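Protein arginine N-methyltransferase SFM1 (PDB 5C74) transfers a methyl group from S-adenosyl-L-methionine to a single arginine of ribosomal protein S3, leaving it monomethylated. Local coordinates at residues Val80-Pro85 and Tyr101-Gly106; Lys2-His7 and Asn31-Ser36. All coordinates share one frame; numbering follows the deposited sequence.

Contact 1 (Val80-Pro85 and Tyr101-Gly106); sequences VCLLDP and YFVFGG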
ATOM      1  N   VAL A  80     -19.444 -10.660 -18.339  1.00 12.89           N
ATOM      2  CA  VAL A  80     -18.470 -10.240 -17.329  1.00 15.99           C
ATOM      3  C   VAL A  80     -18.878 -10.807 -15.974  1.00 13.65           C
ATOM      4  O   VAL A  80     -19.972 -10.531 -15.487  1.00 16.09           O
ATOM      5  CB  VAL A  80     -18.362  -8.701 -17.263  1.00 16.54           C
ATOM      6  CG1 VAL A  80     -17.353  -8.291 -16.217  1.00 15.47           C
ATOM      7  CG2 VAL A  80     -17.973  -8.126 -18.648  1.00 15.27           C
ATOM      8  N   CYS A  81     -18.001 -11.613 -15.386  1.00 11.59           N
ATOM      9  CA  CYS A  81     -18.269 -12.269 -14.118  1.00 15.50           C
ATOM     10  C   CYS A  81     -17.781 -11.424 -12.952  1.00 18.24           C
ATOM     11  O   CYS A  81     -16.686 -10.867 -12.992  1.00 16.20           O
ATOM     12  CB  CYS A  81     -17.602 -13.648 -14.083  1.00 18.17           C
ATOM     13  SG  CYS A  81     -17.891 -14.518 -12.528  1.00 17.77           S
ATOM     14  N   LEU A  82     -18.595 -11.315 -11.912  1.00 13.08           N
ATOM     15  CA  LEU A  82     -18.168 -10.589 -10.725  1.00 16.06           C
ATOM     16  C   LEU A  82     -17.974 -11.574  -9.577  1.00 17.63           C
ATOM     17  O   LEU A  82     -18.890 -12.318  -9.243  1.00 18.83           O
ATOM     18  CB  LEU A  82     -19.192  -9.520 -10.344  1.00 18.24           C
ATOM     19  CG  LEU A  82     -18.930  -8.783  -9.028  1.00 17.41           C
ATOM     20  CD1 LEU A  82     -17.724  -7.818  -9.159  1.00 14.50           C
ATOM     21  CD2 LEU A  82     -20.183  -8.033  -8.605  1.00 19.89           C
ATOM     22  N   LEU A  83     -16.776 -11.607  -8.999  1.00 17.91           N
ATOM     23  CA  LEU A  83     -16.572 -12.375  -7.769  1.00 20.65           C
ATOM     24  C   LEU A  83     -17.510 -11.830  -6.715  1.00 22.97           C
ATOM     25  O   LEU A  83     -17.492 -10.639  -6.410  1.00 21.55           O
ATOM     26  CB  LEU A  83     -15.131 -12.289  -7.263  1.00 20.28           C
ATOM     27  CG  LEU A  83     -14.942 -13.013  -5.916  1.00 20.47           C
ATOM     28  CD1 LEU A  83     -15.195 -14.519  -6.088  1.00 19.00           C
ATOM     29  CD2 LEU A  83     -13.563 -12.757  -5.310  1.00 24.65           C
ATOM     30  N   ASP A  84     -18.340 -12.697  -6.159  1.00 17.82           N
ATOM     31  CA  ASP A  84     -19.379 -12.232  -5.254  1.00 17.19           C
ATOM     32  C   ASP A  84     -19.494 -13.219  -4.086  1.00 22.93           C
ATOM     33  O   ASP A  84     -20.050 -14.298  -4.243  1.00 21.90           O
ATOM     34  CB  ASP A  84     -20.703 -12.100  -6.016  1.00 18.38           C
ATOM     35  CG  ASP A  84     -21.821 -11.465  -5.191  1.00 22.66           C
ATOM     36  OD1 ASP A  84     -21.643 -11.224  -3.974  1.00 21.68           O
ATOM     37  OD2 ASP A  84     -22.904 -11.228  -5.773  1.00 24.24           O
ATOM     38  N   PRO A  85     -18.964 -12.847  -2.914  1.00 25.14           N
ATOM     39  CA  PRO A  85     -19.052 -13.740  -1.745  1.00 27.73           C
ATOM     40  C   PRO A  85     -20.485 -13.956  -1.248  1.00 30.65           C
ATOM     41  O   PRO A  85     -20.720 -14.895  -0.481  1.00 27.58           O
ATOM     42  CB  PRO A  85     -18.209 -13.021  -0.685  1.00 32.66           C
ATOM     43  CG  PRO A  85     -18.172 -11.587  -1.121  1.00 35.56           C
ATOM     44  CD  PRO A  85     -18.207 -11.617  -2.625  1.00 25.48           C
ATOM     45  N   TYR A 101     -14.378 -11.803 -18.956  1.00 16.53           N
ATOM     46  CA  TYR A 101     -13.717 -11.048 -17.887  1.00 11.85           C
ATOM     47  C   TYR A 101     -14.196 -11.504 -16.525  1.00 16.96           C
ATOM     48  O   TYR A 101     -15.346 -11.902 -16.373  1.00 17.67           O
ATOM     49  CB  TYR A 101     -13.991  -9.547 -18.024  1.00 12.84           C
ATOM     50  CG  TYR A 101     -13.305  -8.943 -19.225  1.00 16.95           C
ATOM     51  CD1 TYR A 101     -12.007  -8.463 -19.128  1.00 18.98           C
ATOM     52  CD2 TYR A 101     -13.956  -8.854 -20.450  1.00 22.50           C
ATOM     53  CE1 TYR A 101     -11.365  -7.889 -20.230  1.00 18.45           C
ATOM     54  CE2 TYR A 101     -13.322  -8.293 -21.564  1.00 20.96           C
ATOM     55  CZ  TYR A 101     -12.028  -7.817 -21.439  1.00 22.74           C
ATOM     56  OH  TYR A 101     -11.400  -7.264 -22.524  1.00 23.69           O
ATOM     57  N   PHE A 102     -13.305 -11.412 -15.541  1.00 11.57           N
ATOM     58  CA  PHE A 102     -13.600 -11.769 -14.157  1.00 11.88           C
ATOM     59  C   PHE A 102     -13.186 -10.569 -13.322  1.00 12.62           C
ATOM     60  O   PHE A 102     -12.048 -10.116 -13.418  1.00 15.00           O
ATOM     61  CB  PHE A 102     -12.824 -13.020 -13.737  1.00 12.84           C
ATOM     62  CG  PHE A 102     -13.236 -13.567 -12.397  1.00 20.53           C
ATOM     63  CD1 PHE A 102     -12.640 -13.109 -11.230  1.00 23.86           C
ATOM     64  CD2 PHE A 102     -14.211 -14.546 -12.306  1.00 23.87           C
ATOM     65  CE1 PHE A 102     -13.010 -13.622  -9.997  1.00 20.84           C
ATOM     66  CE2 PHE A 102     -14.582 -15.063 -11.062  1.00 22.50           C
ATOM     67  CZ  PHE A 102     -13.982 -14.595  -9.917  1.00 20.64           C
ATOM     68  N   VAL A 103     -14.115 -10.048 -12.531  1.00 11.62           N
ATOM     69  CA  VAL A 103     -13.915  -8.766 -11.849  1.00 13.71           C
ATOM     70  C   VAL A 103     -13.812  -8.919 -10.330  1.00 15.46           C
ATOM     71  O   VAL A 103     -14.625  -9.595  -9.717  1.00 13.90           O
ATOM     72  CB  VAL A 103     -15.068  -7.809 -12.166  1.00 11.13           C
ATOM     73  CG1 VAL A 103     -14.913  -6.506 -11.399  1.00 14.11           C
ATOM     74  CG2 VAL A 103     -15.143  -7.554 -13.680  1.00 14.72           C
ATOM     75  N   PHE A 104     -12.793  -8.301  -9.741  1.00 11.23           N
ATOM     76  CA  PHE A 104     -12.674  -8.191  -8.291  1.00 11.50           C
ATOM     77  C   PHE A 104     -13.133  -6.808  -7.916  1.00 15.47           C
ATOM     78  O   PHE A 104     -12.470  -5.819  -8.253  1.00 13.06           O
ATOM     79  CB  PHE A 104     -11.240  -8.418  -7.819  1.00 12.93           C
ATOM     80  CG  PHE A 104     -10.760  -9.816  -8.023  1.00 15.46           C
ATOM     81  CD1 PHE A 104     -10.309 -10.229  -9.271  1.00 15.02           C
ATOM     82  CD2 PHE A 104     -10.775 -10.723  -6.976  1.00 15.57           C
ATOM     83  CE1 PHE A 104      -9.874 -11.524  -9.469  1.00 14.65           C
ATOM     84  CE2 PHE A 104     -10.338 -12.018  -7.162  1.00 16.60           C
ATOM     85  CZ  PHE A 104      -9.887 -12.420  -8.406  1.00 14.60           C
ATOM     86  N   GLY A 105     -14.280  -6.737  -7.253  1.00 10.98           N
ATOM     87  CA  GLY A 105     -14.849  -5.472  -6.830  1.00 16.35           C
ATOM     88  C   GLY A 105     -13.954  -4.803  -5.806  1.00 20.40           C
ATOM     89  O   GLY A 105     -13.215  -5.466  -5.076  1.00 18.32           O
ATOM     90  N   GLY A 106     -14.014  -3.480  -5.744  1.00 15.58           N
ATOM     91  CA  GLY A 106     -13.156  -2.748  -4.834  1.00 14.16           C
ATOM     92  C   GLY A 106     -13.556  -3.052  -3.401  1.00 18.20           C
ATOM     93  O   GLY A 106     -14.727  -3.288  -3.128  1.00 17.21           O
TER
HETATM   94  O   HOH W   1     -16.072  -8.544  -5.967  1.00 19.28           O
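Val80-Leu83 and Tyr101-Phe104 pair as neighbouring parallel strands, Val80 with Tyr101, Cys81 with Phe102 and Leu82 with Val103, their axes 4.6 Å apart at closest and turned 29° from each other. They lie in the six-stranded parallel sheet of this SPOUT-family methyltransferase, between strand 2-6 on the Tyr101-Phe104 side and strand 128-131 on the Val80-Leu83 side. Three backbone bonds hold them: Cys81 N to Tyr101 O, Val103 N to Cys81 O at 2.7 Å, and Leu83 N to Val103 O.

On the face bearing Cys81 and Phe102, the sulfur sits obliquely beside the ring, SG 3.7 Å from both CD2 and CE2 of Phe102. With CG anti to the backbone N (chi1 -171°), the Phe102 ring leans toward the other strand, and its far end meets Leu83, whose CB is 3.7 Å from Phe102 CZ. The CD2 branch of Leu83 reaches on to CD2 and CE2 of Phe104, while Phe104 CE1 lies in plane at the edge of the Phe102 ring. Helix 140-151 covers both phenylalanine rings.

On the face of Val80, Leu82, Tyr101 and Val103 the closest contacts are aliphatic. Val80 CG1 presses on Val103 CG2 at 3.4 Å, tighter than usual for two carbons, and Leu82 CD1 packs on Val103 CG1; helix 116-123 covers Leu82. Past the last direct bond the strands part, the CA separation growing to 5.7 Å at Leu83 and Phe104. There a water spans the gap, donating to Leu83 O at 2.6 Å and accepting from Gly105 N at 2.9 Å.

Contact 2 (Lys2-His7 and Asn31-Ser36); sequences KYIIEH and NLILSS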
ATOM      1  N   LYS A   2      -9.790 -12.878 -18.829  1.00 16.55           N
ATOM      2  CA  LYS A   2      -9.022 -11.715 -18.432  1.00 16.10           C
ATOM      3  C   LYS A   2      -9.550 -11.227 -17.098  1.00 17.78           C
ATOM      4  O   LYS A   2     -10.693 -11.501 -16.751  1.00 16.35           O
ATOM      5  CB  LYS A   2      -9.102 -10.635 -19.491  1.00 20.46           C
ATOM      6  CG  LYS A   2      -8.375 -11.053 -20.771  1.00 23.55           C
ATOM      7  CD  LYS A   2      -8.705 -10.148 -21.928  1.00 34.92           C
ATOM      8  CE  LYS A   2      -9.272 -10.966 -23.068  1.00 44.16           C
ATOM      9  NZ  LYS A   2     -10.627 -11.493 -22.767  1.00 49.43           N
ATOM     10  N   TYR A   3      -8.709 -10.516 -16.352  1.00 13.37           N
ATOM     11  CA  TYR A   3      -9.003 -10.197 -14.963  1.00 10.02           C
ATOM     12  C   TYR A   3      -8.989  -8.698 -14.742  1.00 12.00           C
ATOM     13  O   TYR A   3      -8.080  -8.015 -15.198  1.00 13.01           O
ATOM     14  CB  TYR A   3      -7.993 -10.876 -14.055  1.00 13.86           C
ATOM     15  CG  TYR A   3      -8.095 -12.368 -14.207  1.00 15.31           C
ATOM     16  CD1 TYR A   3      -9.041 -13.086 -13.488  1.00 13.05           C
ATOM     17  CD2 TYR A   3      -7.302 -13.046 -15.128  1.00 15.42           C
ATOM     18  CE1 TYR A   3      -9.170 -14.459 -13.655  1.00 15.60           C
ATOM     19  CE2 TYR A   3      -7.427 -14.420 -15.303  1.00 16.19           C
ATOM     20  CZ  TYR A   3      -8.363 -15.112 -14.555  1.00 15.83           C
ATOM     21  OH  TYR A   3      -8.504 -16.467 -14.728  1.00 15.29           O
ATOM     22  N   ILE A   4     -10.001  -8.199 -14.048  1.00 11.13           N
ATOM     23  CA  ILE A   4     -10.064  -6.776 -13.733  1.00 12.42           C
ATOM     24  C   ILE A   4     -10.084  -6.629 -12.217  1.00 12.65           C
ATOM     25  O   ILE A   4     -10.901  -7.240 -11.543  1.00 13.06           O
ATOM     26  CB  ILE A   4     -11.319  -6.106 -14.353  1.00 15.85           C
ATOM     27  CG1 ILE A   4     -11.315  -6.269 -15.881  1.00 17.00           C
ATOM     28  CG2 ILE A   4     -11.410  -4.612 -13.966  1.00 14.13           C
ATOM     29  CD1 ILE A   4     -12.655  -5.925 -16.541  1.00 17.26           C
ATOM     30  N   ILE A   5      -9.174  -5.830 -11.674  1.00 12.64           N
ATOM     31  CA  ILE A   5      -9.161  -5.605 -10.231  1.00 12.04           C
ATOM     32  C   ILE A   5      -9.402  -4.140  -9.968  1.00 13.24           C
ATOM     33  O   ILE A   5      -8.650  -3.298 -10.444  1.00 15.01           O
ATOM     34  CB  ILE A   5      -7.811  -6.017  -9.584  1.00 17.06           C
ATOM     35  CG1 ILE A   5      -7.533  -7.507  -9.796  1.00 15.19           C
ATOM     36  CG2 ILE A   5      -7.813  -5.682  -8.093  1.00 16.21           C
ATOM     37  CD1 ILE A   5      -6.151  -7.924  -9.358  1.00 16.17           C
ATOM     38  N   GLU A   6     -10.447  -3.818  -9.227  1.00 11.91           N
ATOM     39  CA  GLU A   6     -10.661  -2.428  -8.861  1.00 14.79           C
ATOM     40  C   GLU A   6      -9.675  -2.087  -7.754  1.00 16.47           C
ATOM     41  O   GLU A   6      -9.691  -2.707  -6.692  1.00 16.28           O
ATOM     42  CB  GLU A   6     -12.095  -2.190  -8.389  1.00 17.17           C
ATOM     43  CG  GLU A   6     -13.161  -2.463  -9.450  1.00 18.53           C
ATOM     44  CD  GLU A   6     -14.499  -1.851  -9.081  1.00 23.33           C
ATOM     45  OE1 GLU A   6     -14.947  -2.057  -7.925  1.00 19.81           O
ATOM     46  OE2 GLU A   6     -15.083  -1.138  -9.936  1.00 22.91           O
ATOM     47  N   HIS A   7      -8.824  -1.099  -7.990  1.00 13.82           N
ATOM     48  CA  HIS A   7      -7.821  -0.728  -7.002  1.00 10.59           C
ATOM     49  C   HIS A   7      -8.202   0.652  -6.526  1.00 17.19           C
ATOM     50  O   HIS A   7      -7.662   1.630  -7.002  1.00 15.44           O
ATOM     51  CB  HIS A   7      -6.406  -0.749  -7.599  1.00 13.64           C
ATOM     52  CG  HIS A   7      -5.319  -0.507  -6.589  1.00 16.81           C
ATOM     53  ND1 HIS A   7      -4.614  -1.533  -5.993  1.00 16.20           N
ATOM     54  CD2 HIS A   7      -4.823   0.645  -6.065  1.00 16.28           C
ATOM     55  CE1 HIS A   7      -3.731  -1.025  -5.145  1.00 19.81           C
ATOM     56  NE2 HIS A   7      -3.837   0.294  -5.172  1.00 16.49           N
ATOM     57  N   ASN A  31      -3.554  -9.498 -19.735  1.00 15.82           N
ATOM     58  CA  ASN A  31      -4.742 -10.155 -19.209  1.00 14.77           C
ATOM     59  C   ASN A  31      -5.139  -9.733 -17.808  1.00 14.20           C
ATOM     60  O   ASN A  31      -6.011 -10.354 -17.190  1.00 14.93           O
ATOM     61  CB  ASN A  31      -4.544 -11.671 -19.257  1.00 15.75           C
ATOM     62  CG  ASN A  31      -4.345 -12.156 -20.679  1.00 25.97           C
ATOM     63  OD1 ASN A  31      -5.112 -11.800 -21.570  1.00 26.66           O
ATOM     64  ND2 ASN A  31      -3.285 -12.916 -20.909  1.00 31.15           N
ATOM     65  N   LEU A  32      -4.506  -8.668 -17.314  1.00 19.31           N
ATOM     66  CA  LEU A  32      -4.871  -8.056 -16.035  1.00 13.74           C
ATOM     67  C   LEU A  32      -5.044  -6.552 -16.245  1.00 14.30           C
ATOM     68  O   LEU A  32      -4.185  -5.902 -16.846  1.00 14.43           O
ATOM     69  CB  LEU A  32      -3.803  -8.302 -14.962  1.00 16.30           C
ATOM     70  CG  LEU A  32      -3.995  -7.527 -13.644  1.00 15.31           C
ATOM     71  CD1 LEU A  32      -5.249  -8.008 -12.872  1.00 13.46           C
ATOM     72  CD2 LEU A  32      -2.757  -7.615 -12.762  1.00 17.73           C
ATOM     73  N   ILE A  33      -6.138  -5.992 -15.744  1.00 14.09           N
ATOM     74  CA  ILE A  33      -6.292  -4.534 -15.746  1.00 13.83           C
ATOM     75  C   ILE A  33      -6.705  -4.046 -14.364  1.00 12.74           C
ATOM     76  O   ILE A  33      -7.633  -4.595 -13.761  1.00 11.50           O
ATOM     77  CB  ILE A  33      -7.349  -4.052 -16.771  1.00 12.20           C
ATOM     78  CG1 ILE A  33      -7.106  -4.667 -18.152  1.00 20.62           C
ATOM     79  CG2 ILE A  33      -7.347  -2.510 -16.856  1.00 13.08           C
ATOM     80  CD1 ILE A  33      -7.886  -5.960 -18.401  1.00 22.66           C
ATOM     81  N   LEU A  34      -6.016  -3.028 -13.850  1.00 12.46           N
ATOM     82  CA  LEU A  34      -6.450  -2.371 -12.622  1.00 13.90           C
ATOM     83  C   LEU A  34      -7.345  -1.215 -13.018  1.00 12.37           C
ATOM     84  O   LEU A  34      -6.992  -0.447 -13.901  1.00 14.19           O
ATOM     85  CB  LEU A  34      -5.264  -1.830 -11.808  1.00 14.24           C
ATOM     86  CG  LEU A  34      -4.169  -2.764 -11.305  1.00 16.81           C
ATOM     87  CD1 LEU A  34      -3.291  -1.978 -10.312  1.00 12.61           C
ATOM     88  CD2 LEU A  34      -4.764  -4.009 -10.644  1.00 15.59           C
ATOM     89  N   SER A  35      -8.499  -1.087 -12.377  1.00 11.57           N
ATOM     90  CA  SER A  35      -9.430  -0.028 -12.737  1.00 11.52           C
ATOM     91  C   SER A  35      -9.846   0.782 -11.515  1.00 11.05           C
ATOM     92  O   SER A  35      -9.616   0.375 -10.379  1.00 14.37           O
ATOM     93  CB  SER A  35     -10.674  -0.616 -13.415  1.00 13.20           C
ATOM     94  OG  SER A  35     -11.397  -1.415 -12.494  1.00 16.91           O
ATOM     95  N   SER A  36     -10.482   1.917 -11.777  1.00 13.40           N
ATOM     96  CA  SER A  36     -10.958   2.844 -10.751  1.00 14.33           C
ATOM     97  C   SER A  36      -9.865   3.281  -9.775  1.00 13.84           C
ATOM     98  O   SER A  36     -10.158   3.540  -8.607  1.00 13.98           O
ATOM     99  CB  SER A  36     -12.141   2.239  -9.976  1.00 15.70           C
ATOM    100  OG  SER A  36     -13.254   2.053 -10.852  1.00 17.07           O
TER
HETATM  101  O   HOH W   2     -13.978  -0.432 -12.059  1.00 15.83           O
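Lys2-Glu6 and Leu32-Ser35 are the two strands of a right-handed beta-alpha-beta unit, parallel neighbours joined through helix 14-27, with axes 4.6 Å apart at closest and 23° between their directions. Five backbone hydrogen bonds zip them together: Tyr3 N to Asn31 O, Ile33 N to Tyr3 O, Ile5 N to Ile33 O, Ser35 N to Ile5 O and His7 N to Ser35 O. CA-H groups lean on the same carbonyls, the shortest being Leu34 CA to Ile5 O at 3.2 Å.

The closer apolar contacts lie on the face of Tyr3, Ile5, Leu32 and Leu34; on the other face Ile4 CG1 and Ile33 CD1 meet more loosely. Ile5 CD1 meets Leu32 CD1 at 3.6 Å; Leu32 holds CG anti to its backbone N (chi1 171°), leaning toward strand 2-6. Leu34 CD2 packs on Ile5 CB at 3.8 Å. Helix 14-27 lies over this face, with Tyr20 touching both Ile5 and Leu34.

Polar side chains meet at the two ends. At the start, Asn31 OD1 rests against the aliphatic Lys2 CG at 3.4 Å, while Lys2 NZ forms a salt bridge with Glu73. At the other end Glu6 OE1 forms a salt bridge with Arg116 and accepts a hydrogen bond from Gly106 N. Its OE2 takes a hydrogen bond from a water at 2.5 Å, and that water also bonds Ser35 OG at 2.8 Å and Ser36 OG at 2.9 Å.

Along the chain the two are in series, both segments of contact 2 preceding those of contact 1, and their centres lie 10 Å apart in one parallel sheet, each about 9 Å from the centre of the chain. Strands 2-6 and 101-104 are neighbours, so the four strands run 32-35, 2-6, 101-104, 80-83 across the sheet, flanked by 56-57 and 128-131. The seam between the contacts is itself hydrogen-bonded, with Phe104 N to Ile4 O at 2.8 Å, and Tyr101 CE1 packs on Lys2 CB at 3.6 Å. Helix 140-151 spans both contacts, touching Tyr3 and Ile5 as well as Phe102 and Phe104. Together they make up the four inner strands of the parallel sheet, buried within this SPOUT-family domain.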